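Local structure of putative Hit-like protein involved in cell-cycle regulation (Streptococcus mutans, 3L7X) at residues A[48-53]-A[58-63]. The protein is a zinc-binding member of the histidine triad (HIT) family, probably a nucleotide hydrolase or transferase, putatively linked to cell-cycle regulation. Numbering follows the deposited sequence.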
ATOM      1  N   ILE A  48      15.701  15.016  14.500  1.00 33.73           N
ATOM      2  CA  ILE A  48      16.019  15.398  13.127  1.00 33.96           C
ATOM      3  C   ILE A  48      14.727  15.949  12.496  1.00 29.69           C
ATOM      4  O   ILE A  48      13.664  15.387  12.728  1.00 29.21           O
ATOM      5  CB  ILE A  48      16.455  14.137  12.347  1.00 38.31           C
ATOM      6  CG1 ILE A  48      17.717  13.560  12.998  1.00 36.61           C
ATOM      7  CG2 ILE A  48      16.682  14.409  10.877  1.00 38.91           C
ATOM      8  CD1 ILE A  48      18.357  12.460  12.172  1.00 38.00           C
ATOM      9  N   PRO A  49      14.820  17.057  11.739  1.00 32.08           N
ATOM     10  CA  PRO A  49      13.679  17.773  11.196  1.00 31.57           C
ATOM     11  C   PRO A  49      13.144  17.042   9.953  1.00 24.94           C
ATOM     12  O   PRO A  49      13.852  16.291   9.282  1.00 27.58           O
ATOM     13  CB  PRO A  49      14.255  19.129  10.746  1.00 35.58           C
ATOM     14  CG  PRO A  49      15.686  19.044  10.858  1.00 37.62           C
ATOM     15  CD  PRO A  49      16.098  17.677  11.334  1.00 37.96           C
ATOM     16  N   SER A  50      11.876  17.277   9.688  1.00 26.31           N
ATOM     17  CA  SER A  50      11.244  16.666   8.497  1.00 25.23           C
ATOM     18  C   SER A  50      10.232  17.668   7.976  1.00 28.25           C
ATOM     19  O   SER A  50       9.849  18.602   8.699  1.00 30.29           O
ATOM     20  CB  SER A  50      10.586  15.327   8.879  1.00 29.63           C
ATOM     21  OG  SER A  50       9.501  15.517   9.753  1.00 34.64           O
ATOM     22  N   SER A  51       9.818  17.527   6.711  1.00 26.42           N
ATOM     23  CA  SER A  51       8.826  18.444   6.164  1.00 29.16           C
ATOM     24  C   SER A  51       7.448  17.884   6.417  1.00 28.50           C
ATOM     25  O   SER A  51       6.899  17.231   5.531  1.00 24.86           O
ATOM     26  CB  SER A  51       8.986  18.617   4.645  1.00 38.28           C
ATOM     27  OG  SER A  51      10.319  18.978   4.320  1.00 50.97           O
ATOM     28  N   LYS A  52       6.877  18.166   7.582  1.00 30.70           N
ATOM     29  CA  LYS A  52       5.702  17.470   8.074  1.00 33.10           C
ATOM     30  C   LYS A  52       4.425  17.923   7.386  1.00 32.57           C
ATOM     31  O   LYS A  52       4.209  19.127   7.090  1.00 34.64           O
ATOM     32  CB  LYS A  52       5.512  17.663   9.578  1.00 40.52           C
ATOM     33  CG  LYS A  52       6.460  16.904  10.429  1.00 46.84           C
ATOM     34  CD  LYS A  52       6.098  16.990  11.914  1.00 52.06           C
ATOM     35  CE  LYS A  52       7.342  16.669  12.792  1.00 57.41           C
ATOM     36  NZ  LYS A  52       7.008  16.669  14.238  1.00 56.33           N
ATOM     37  N   VAL A  53       3.583  16.946   7.118  1.00 27.38           N
ATOM     38  CA  VAL A  53       2.262  17.238   6.556  1.00 31.37           C
ATOM     39  C   VAL A  53       1.110  16.766   7.444  1.00 33.24           C
ATOM     40  O   VAL A  53       0.003  17.282   7.360  1.00 35.73           O
ATOM     41  CB  VAL A  53       2.087  16.723   5.112  1.00 34.92           C
ATOM     42  CG1 VAL A  53       3.083  17.395   4.149  1.00 36.58           C
ATOM     43  CG2 VAL A  53       2.249  15.229   5.020  1.00 33.50           C
ATOM     44  N   ASP A  58      -0.371   8.046  16.537  1.00 39.39           N
ATOM     45  CA  ASP A  58       0.188   6.813  16.022  1.00 41.13           C
ATOM     46  C   ASP A  58       1.084   6.974  14.806  1.00 33.75           C
ATOM     47  O   ASP A  58       1.881   6.087  14.537  1.00 28.99           O
ATOM     48  CB  ASP A  58      -0.915   5.819  15.656  1.00 46.00           C
ATOM     49  CG  ASP A  58      -1.666   5.339  16.875  1.00 56.17           C
ATOM     50  OD1 ASP A  58      -1.117   5.508  17.971  1.00 58.98           O
ATOM     51  OD2 ASP A  58      -2.792   4.822  16.733  1.00 63.75           O
ATOM     52  N   VAL A  59       0.876   8.056  14.061  1.00 28.13           N
ATOM     53  CA  VAL A  59       1.430   8.197  12.710  1.00 24.12           C
ATOM     54  C   VAL A  59       2.058   9.580  12.440  1.00 26.20           C
ATOM     55  O   VAL A  59       1.615  10.572  12.970  1.00 30.35           O
ATOM     56  CB  VAL A  59       0.264   7.885  11.670  1.00 30.26           C
ATOM     57  CG1 VAL A  59       0.449   8.600  10.380  1.00 36.08           C
ATOM     58  CG2 VAL A  59       0.116   6.392  11.521  1.00 28.00           C
ATOM     59  N   LEU A  60       3.095   9.626  11.609  1.00 24.18           N
ATOM     60  CA  LEU A  60       3.704  10.855  11.130  1.00 21.39           C
ATOM     61  C   LEU A  60       3.836  10.771   9.602  1.00 22.75           C
ATOM     62  O   LEU A  60       4.293   9.746   9.048  1.00 23.71           O
ATOM     63  CB  LEU A  60       5.130  11.059  11.790  1.00 20.95           C
ATOM     64  CG  LEU A  60       5.881  12.257  11.203  1.00 24.31           C
ATOM     65  CD1 LEU A  60       5.207  13.613  11.603  1.00 31.60           C
ATOM     66  CD2 LEU A  60       7.333  12.244  11.703  1.00 30.91           C
ATOM     67  N   ALA A  61       3.473  11.857   8.903  1.00 22.87           N
ATOM     68  CA  ALA A  61       3.651  11.871   7.435  1.00 20.11           C
ATOM     69  C   ALA A  61       4.460  13.111   7.111  1.00 23.79           C
ATOM     70  O   ALA A  61       4.215  14.171   7.683  1.00 27.17           O
ATOM     71  CB  ALA A  61       2.272  11.934   6.708  1.00 19.60           C
ATOM     72  N   PHE A  62       5.434  12.987   6.221  1.00 21.12           N
ATOM     73  CA  PHE A  62       6.252  14.142   5.823  1.00 20.32           C
ATOM     74  C   PHE A  62       6.583  13.991   4.345  1.00 22.03           C
ATOM     75  O   PHE A  62       6.480  12.880   3.785  1.00 20.91           O
ATOM     76  CB  PHE A  62       7.573  14.197   6.644  1.00 23.02           C
ATOM     77  CG  PHE A  62       8.292  12.863   6.735  1.00 21.68           C
ATOM     78  CD1 PHE A  62       9.192  12.444   5.707  1.00 17.15           C
ATOM     79  CD2 PHE A  62       8.122  12.060   7.860  1.00 20.97           C
ATOM     80  CE1 PHE A  62       9.884  11.174   5.790  1.00 18.29           C
ATOM     81  CE2 PHE A  62       8.834  10.782   7.967  1.00 23.50           C
ATOM     82  CZ  PHE A  62       9.695  10.362   6.914  1.00 19.76           C
ATOM     83  N   LEU A  63       6.900  15.096   3.670  1.00 22.67           N
ATOM     84  CA  LEU A  63       7.315  15.005   2.264  1.00 21.74           C
ATOM     85  C   LEU A  63       8.615  14.205   2.140  1.00 20.75           C
ATOM     86  O   LEU A  63       9.566  14.382   2.908  1.00 21.89           O
ATOM     87  CB  LEU A  63       7.505  16.380   1.590  1.00 19.11           C
ATOM     88  CG  LEU A  63       6.206  17.197   1.564  1.00 21.43           C
ATOM     89  CD1 LEU A  63       6.470  18.640   1.057  1.00 24.00           C
ATOM     90  CD2 LEU A  63       5.145  16.489   0.633  1.00 21.63           C
TER
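The phenyl ring of F62 meets S50 obliquely at its root: CB of S50 lies 4.0 Å from CG of F62, and OG of S50 sits 3.9 Å from CB of F62. CG of F62 stands between its own backbone N and carbonyl carbon (chi1 47°), which turns the end of the ring away from 48-53; the F62 side chain also touches L74 and I76 of strand 73-77. The aliphatic chain of K52, extended beyond CG, crosses L60 at about a right angle, its CD 3.5 Å from CD1 of L60. Beyond this crossing the ammonium forms a salt bridge with E55. K52 and F62 form an antiparallel, non-hydrogen-bonded pair in the hairpin of strands 52-55 and 59-63, strand 52-55 being outermost, within this chain, in the antiparallel sheet of the HIT fold. Two backbone bonds flank the pair: N of L63 donates to O of S51 at 2.8 Å, and N of V53 donates to O of A61 at 2.9 Å. The side chains of L60 and F62 share a face of the hairpin with K52, where I43 of helix 39-45 touches both S50 and L60. The side chain of F62 also lies about 6 Å from that of H133, the predicted nucleotidylated histidine, which places this face beside the probable active site. On the other face, the two methyls of V53 divide the work: CG2 reaches CB of A61 at 3.7 Å, while CG1 meets CG of L63 at 4.1 Å, the side chains of V53 and L63 crossing nearly perpendicularly. At the subunit interface, I167 of the second subunit packs on both V53 and L63, and L160 of that subunit on S51.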